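Local coordinates for transcriptional regulator, LysR family (PDB 3T1B), which activates virulence genes of Vibrio cholerae with a response to oxygen and pH, probably by binding promoter DNA as other LysR-type regulators do, at residues G158-I163 against P237-R242; L188-P193 against R214-A219. The protein carries 1 engineered substitution. All coordinates share one frame; numbering follows the deposited sequence.

Interaction 1 of 2, residues G158-I163 against P237-R242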
loop_
_atom_site.group_PDB
_atom_site.type_symbol
_atom_site.label_atom_id
_atom_site.label_comp_id
_atom_site.label_asym_id
_atom_site.label_seq_id
_atom_site.Cartn_x
_atom_site.Cartn_y
_atom_site.Cartn_z
ATOM N N GLY A 158 -14.910 18.747 17.715
ATOM C CA GLY A 158 -14.728 18.965 19.137
ATOM C C GLY A 158 -13.297 18.729 19.578
ATOM O O GLY A 158 -12.409 18.517 18.751
ATOM N N GLU A 159 -13.070 18.772 20.887
ATOM C CA GLU A 159 -11.743 18.530 21.443
ATOM C C GLU A 159 -11.840 18.025 22.881
ATOM O O GLU A 159 -12.901 18.090 23.502
ATOM C CB GLU A 159 -10.892 19.798 21.386
ATOM C CG GLU A 159 -11.345 20.893 22.335
ATOM C CD GLU A 159 -10.430 22.104 22.304
ATOM O OE1 GLU A 159 -10.325 22.742 21.233
ATOM O OE2 GLU A 159 -9.803 22.408 23.343
ATOM N N VAL A 160 -10.727 17.520 23.404
ATOM C CA VAL A 160 -10.697 16.992 24.761
ATOM C C VAL A 160 -9.510 17.526 25.550
ATOM O O VAL A 160 -8.388 17.579 25.048
ATOM C CB VAL A 160 -10.641 15.451 24.769
ATOM C CG1 VAL A 160 -11.924 14.875 24.205
ATOM C CG2 VAL A 160 -9.433 14.956 23.984
ATOM N N LYS A 161 -9.768 17.930 26.789
ATOM C CA LYS A 161 -8.699 18.306 27.705
ATOM C C LYS A 161 -8.373 17.140 28.633
ATOM O O LYS A 161 -9.252 16.620 29.322
ATOM C CB LYS A 161 -9.099 19.526 28.536
ATOM C CG LYS A 161 -8.553 20.849 28.026
ATOM C CD LYS A 161 -9.108 21.208 26.660
ATOM C CE LYS A 161 -8.733 22.633 26.286
ATOM N NZ LYS A 161 -9.225 23.629 27.281
ATOM N N ASP A 162 -7.111 16.728 28.643
ATOM C CA ASP A 162 -6.670 15.657 29.522
ATOM C C ASP A 162 -6.269 16.244 30.866
ATOM O O ASP A 162 -5.381 17.092 30.938
ATOM C CB ASP A 162 -5.495 14.905 28.903
ATOM C CG ASP A 162 -5.826 14.324 27.540
ATOM O OD1 ASP A 162 -6.918 13.732 27.389
ATOM O OD2 ASP A 162 -4.995 14.466 26.616
ATOM N N ILE A 163 -6.931 15.799 31.929
ATOM C CA ILE A 163 -6.644 16.305 33.265
ATOM C C ILE A 163 -6.156 15.203 34.203
ATOM O O ILE A 163 -6.232 14.014 33.888
ATOM C CB ILE A 163 -7.870 16.993 33.882
ATOM C CG1 ILE A 163 -9.042 16.015 33.962
ATOM C CG2 ILE A 163 -8.255 18.218 33.071
ATOM C CD1 ILE A 163 -10.246 16.563 34.696
ATOM N N PRO A 237 -9.014 12.182 29.639
ATOM C CA PRO A 237 -9.903 13.192 29.056
ATOM C C PRO A 237 -10.941 13.632 30.078
ATOM O O PRO A 237 -11.467 12.797 30.812
ATOM C CB PRO A 237 -10.577 12.437 27.912
ATOM C CG PRO A 237 -9.576 11.411 27.509
ATOM C CD PRO A 237 -8.889 10.992 28.777
ATOM N N ASP A 238 -11.221 14.928 30.125
ATOM C CA ASP A 238 -12.202 15.462 31.057
ATOM C C ASP A 238 -13.607 14.929 30.782
ATOM O O ASP A 238 -14.415 14.778 31.700
ATOM C CB ASP A 238 -12.207 16.990 31.018
ATOM C CG ASP A 238 -12.296 17.539 29.607
ATOM O OD1 ASP A 238 -12.640 16.775 28.679
ATOM O OD2 ASP A 238 -12.013 18.742 29.423
ATOM N N VAL A 239 -13.889 14.637 29.514
ATOM C CA VAL A 239 -15.207 14.159 29.111
ATOM C C VAL A 239 -15.491 12.771 29.686
ATOM O O VAL A 239 -16.646 12.369 29.822
ATOM C CB VAL A 239 -15.355 14.126 27.573
ATOM C CG1 VAL A 239 -14.623 12.928 26.993
ATOM C CG2 VAL A 239 -16.821 14.089 27.183
ATOM N N MET A 240 -14.430 12.046 30.026
ATOM C CA MET A 240 -14.564 10.729 30.635
ATOM C C MET A 240 -14.558 10.822 32.158
ATOM O O MET A 240 -14.680 9.810 32.846
ATOM C CB MET A 240 -13.430 9.807 30.183
ATOM C CG MET A 240 -13.575 9.272 28.766
ATOM S SD MET A 240 -12.133 8.326 28.225
ATOM C CE MET A 240 -12.016 7.075 29.507
ATOM N N LEU A 241 -14.420 12.037 32.679
ATOM C CA LEU A 241 -14.240 12.239 34.115
ATOM C C LEU A 241 -15.330 13.097 34.765
ATOM O O LEU A 241 -15.787 12.794 35.865
ATOM C CB LEU A 241 -12.867 12.847 34.393
ATOM C CG LEU A 241 -11.652 12.029 33.972
ATOM C CD1 LEU A 241 -10.367 12.813 34.191
ATOM C CD2 LEU A 241 -11.606 10.693 34.709
ATOM N N ARG A 242 -15.718 14.174 34.087
ATOM C CA ARG A 242 -16.658 15.159 34.634
ATOM C C ARG A 242 -17.672 14.604 35.639
ATOM O O ARG A 242 -17.758 15.087 36.768
ATOM C CB ARG A 242 -17.391 15.892 33.503
ATOM C CG ARG A 242 -16.842 17.277 33.185
ATOM C CD ARG A 242 -17.498 18.357 34.039
ATOM N NE ARG A 242 -17.003 18.374 35.413
ATOM C CZ ARG A 242 -16.064 19.206 35.858
ATOM N NH1 ARG A 242 -15.516 20.088 35.031
ATOM N NH2 ARG A 242 -15.673 19.156 37.127
#
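Lys161 and Asp238 meet through their backbones, where strand 233-237 ends and the chain turns through a 3-10 segment toward helix 242-246. The amide N of Asp238 reaches the carbonyl O of Lys161 at 2.7 Å, with an N-H...O angle of 144°. The same oxygen takes a softer CA-H...O contact from Pro237, whose CA lies opposite that of Asp162 in an antiparallel, non-hydrogen-bonded pair (CA-CA 4.1 Å). The Asp238 carboxylate lies beside the Lys161 backbone, its OD2 against CB of Lys161 (3.1 Å), a contact and not a bond. Flanking this backbone link, the Ile163 side chain slides past Leu241 in the opposite sense, CG1 of Ile163 coming within 3.5 Å of Leu241 CD1. Its chi1 of 59° sets CG1 between backbone N and carbonyl carbon and directs it to that leucine. Farther along, Val160 CG1 and Val239 CG1 touch more loosely at 4.3 Å. Asp162 OD1 lies against the Pro237 ring, 3.5 Å from its CG.

The second shell holds both partners in place. Ile163 is joined to Met236 by backbone hydrogen bonding, continuing the antiparallel ladder, and the turn beyond Pro237 is tied by Asp238 O, which accepts from Leu241 N and Arg242 N. Helix 102-116 contributes Met105, packed against both valines.

Although Lys161 and Asp238 carry opposite charges, Lys161 NZ stays 6.0 Å from Asp238 OD2. The contact across the two segments therefore rests on one backbone hydrogen bond and van der Waals packing, while the charge of Asp162 is paired through OD2 with Arg262 on a third strand, 258-268.

Interaction 2 of 2, residues L188-P193 against R214-A219; sequences LLKGYP and RFQASA
Lys190 grips the neighbouring strand on both sides of Gln216, as parallel pairing requires. Its N donates to Phe215 O at 3.0 Å, while its O accepts from Ala217 N, also at 3.0 Å. One step on, Tyr192 N donates to Ala217 O at 3.1 Å. At the other end the bond from Arg214 N to Leu188 O is weak. Between the regular bonds run CA-H...O contacts, among them Gln216 CA to Lys190 O, and the strand axes diverge by just 8°.

Apolar contact gathers on the face that carries Leu189, Phe215 and Ala217. There CD2 of Leu189 meets CB of Phe215 at 3.8 Å, and it also reaches the methylenes of Arg214 just before the strand, 3.6 Å from CG of that arginine. The leucine runs beside the arginine chain, pointing the same way, and crosses the phenylalanine side chain at about a right angle. On the opposite face Lys190 CB meets Gln216 CG at 4.2 Å.

Polar ends look elsewhere. Extended beyond CG, the Lys190 chain carries its buried ammonium away from Gln216 to Asp211 O, Asn209 OD1 and Leu195 O, with a cation-pi contact to Trp197; these partners would offset the cost of burying a charge. Arg214 NH1 bonds to Leu231 O.

Strand 188-191 is flanked on its other side by strand 233-237, parallel to it, and helix 221-228 covers Leu189 and Ala217. Within the chain 215-217 is the outer strand, but a strand of the second subunit pairs with it in a parallel ladder. Met126 N of that subunit bonds to Ser218 OG, and the sheet continues across the interface.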
loop_
_atom_site.group_PDB
_atom_site.type_symbol
_atom_site.label_atom_id
_atom_site.label_comp_id
_atom_site.label_asym_id
_atom_site.label_seq_id
_atom_site.Cartn_x
_atom_site.Cartn_y
_atom_site.Cartn_z
ATOM N N LEU A 188 1.023 6.068 39.947
ATOM C CA LEU A 188 0.465 6.515 38.676
ATOM C C LEU A 188 -0.253 5.386 37.942
ATOM O O LEU A 188 0.211 4.248 37.919
ATOM C CB LEU A 188 1.557 7.121 37.794
ATOM C CG LEU A 188 2.375 8.237 38.452
ATOM C CD1 LEU A 188 3.370 8.826 37.469
ATOM C CD2 LEU A 188 1.463 9.319 39.012
ATOM N N LEU A 189 -1.396 5.719 37.352
ATOM C CA LEU A 189 -2.174 4.771 36.568
ATOM C C LEU A 189 -2.273 5.286 35.137
ATOM O O LEU A 189 -2.869 6.333 34.888
ATOM C CB LEU A 189 -3.568 4.609 37.168
ATOM C CG LEU A 189 -3.606 4.452 38.689
ATOM C CD1 LEU A 189 -5.040 4.398 39.182
ATOM C CD2 LEU A 189 -2.835 3.219 39.130
ATOM N N LYS A 190 -1.680 4.554 34.200
ATOM C CA LYS A 190 -1.579 5.036 32.827
ATOM C C LYS A 190 -2.236 4.108 31.808
ATOM O O LYS A 190 -2.186 2.884 31.931
ATOM C CB LYS A 190 -0.116 5.279 32.455
ATOM C CG LYS A 190 0.577 6.311 33.330
ATOM C CD LYS A 190 1.991 6.587 32.851
ATOM C CE LYS A 190 2.598 7.766 33.589
ATOM N NZ LYS A 190 3.948 8.100 33.060
ATOM N N GLY A 191 -2.851 4.705 30.795
ATOM C CA GLY A 191 -3.447 3.943 29.717
ATOM C C GLY A 191 -3.186 4.589 28.375
ATOM O O GLY A 191 -3.257 5.813 28.245
ATOM N N TYR A 192 -2.874 3.763 27.382
ATOM C CA TYR A 192 -2.670 4.231 26.018
ATOM C C TYR A 192 -3.889 5.045 25.598
ATOM O O TYR A 192 -5.019 4.688 25.940
ATOM C CB TYR A 192 -2.466 3.037 25.080
ATOM C CG TYR A 192 -2.017 3.402 23.681
ATOM C CD1 TYR A 192 -0.670 3.525 23.371
ATOM C CD2 TYR A 192 -2.942 3.622 22.672
ATOM C CE1 TYR A 192 -0.259 3.861 22.095
ATOM C CE2 TYR A 192 -2.544 3.957 21.393
ATOM C CZ TYR A 192 -1.202 4.075 21.107
ATOM O OH TYR A 192 -0.803 4.410 19.833
ATOM N N PRO A 193 -3.674 6.138 24.851
ATOM C CA PRO A 193 -2.388 6.620 24.337
ATOM C C PRO A 193 -1.655 7.553 25.306
ATOM O O PRO A 193 -0.583 8.060 24.972
ATOM C CB PRO A 193 -2.802 7.396 23.089
ATOM C CG PRO A 193 -4.132 7.963 23.457
ATOM C CD PRO A 193 -4.801 6.938 24.337
ATOM N N ARG A 214 1.988 1.725 38.356
ATOM C CA ARG A 214 1.730 0.459 39.031
ATOM C C ARG A 214 0.708 -0.319 38.213
ATOM O O ARG A 214 0.698 -1.550 38.207
ATOM C CB ARG A 214 1.212 0.691 40.456
ATOM C CG ARG A 214 -0.212 1.226 40.520
ATOM C CD ARG A 214 -0.697 1.402 41.952
ATOM N NE ARG A 214 -0.806 0.139 42.678
ATOM C CZ ARG A 214 -1.271 0.034 43.919
ATOM N NH1 ARG A 214 -1.679 1.117 44.569
ATOM N NH2 ARG A 214 -1.335 -1.152 44.512
ATOM N N PHE A 215 -0.152 0.417 37.520
ATOM C CA PHE A 215 -1.128 -0.177 36.622
ATOM C C PHE A 215 -1.068 0.515 35.269
ATOM O O PHE A 215 -1.097 1.745 35.186
ATOM C CB PHE A 215 -2.537 -0.074 37.209
ATOM C CG PHE A 215 -3.606 -0.626 36.312
ATOM C CD1 PHE A 215 -3.681 -1.987 36.065
ATOM C CD2 PHE A 215 -4.535 0.213 35.718
ATOM C CE1 PHE A 215 -4.657 -2.504 35.242
ATOM C CE2 PHE A 215 -5.517 -0.301 34.893
ATOM C CZ PHE A 215 -5.578 -1.663 34.654
ATOM N N GLN A 216 -0.969 -0.285 34.213
ATOM C CA GLN A 216 -0.938 0.222 32.846
ATOM C C GLN A 216 -1.823 -0.638 31.951
ATOM O O GLN A 216 -1.764 -1.866 32.006
ATOM C CB GLN A 216 0.494 0.248 32.310
ATOM C CG GLN A 216 1.340 1.392 32.846
ATOM C CD GLN A 216 2.735 1.416 32.250
ATOM O OE1 GLN A 216 3.418 0.392 32.197
ATOM N NE2 GLN A 216 3.165 2.588 31.793
ATOM N N ALA A 217 -2.644 0.008 31.128
ATOM C CA ALA A 217 -3.582 -0.713 30.272
ATOM C C ALA A 217 -3.582 -0.215 28.827
ATOM O O ALA A 217 -3.037 0.846 28.519
ATOM C CB ALA A 217 -4.987 -0.654 30.860
ATOM N N SER A 218 -4.203 -0.993 27.947
ATOM C CA SER A 218 -4.256 -0.665 26.526
ATOM C C SER A 218 -5.417 0.270 26.209
ATOM O O SER A 218 -5.574 0.716 25.072
ATOM C CB SER A 218 -4.366 -1.940 25.687
ATOM O OG SER A 218 -5.487 -2.707 26.091
ATOM N N ALA A 219 -6.230 0.560 27.220
ATOM C CA ALA A 219 -7.359 1.473 27.074
ATOM C C ALA A 219 -7.553 2.267 28.363
ATOM O O ALA A 219 -7.218 1.792 29.447
ATOM C CB ALA A 219 -8.623 0.708 26.721
#

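Both contacts belong to one mixed sheet of the LysR substrate-binding domain, their centres about 16 Å apart. Strand 233-237 joins them: it runs parallel to strand 188-191 of interaction 2, and its end pairs with strand 153-166 in interaction 1. Along the chain, interaction 2 is nested within the loop that interaction 1 closes. Interaction 2 is buried and regular, a parallel ladder that reaches another subunit; interaction 1 is partly buried, antiparallel, held across by a single backbone bond and touched by no other chain of the assembly. Helix 221-228 packs on both, and engineered Glu100 touches Met240 in one and Ala219 in the other.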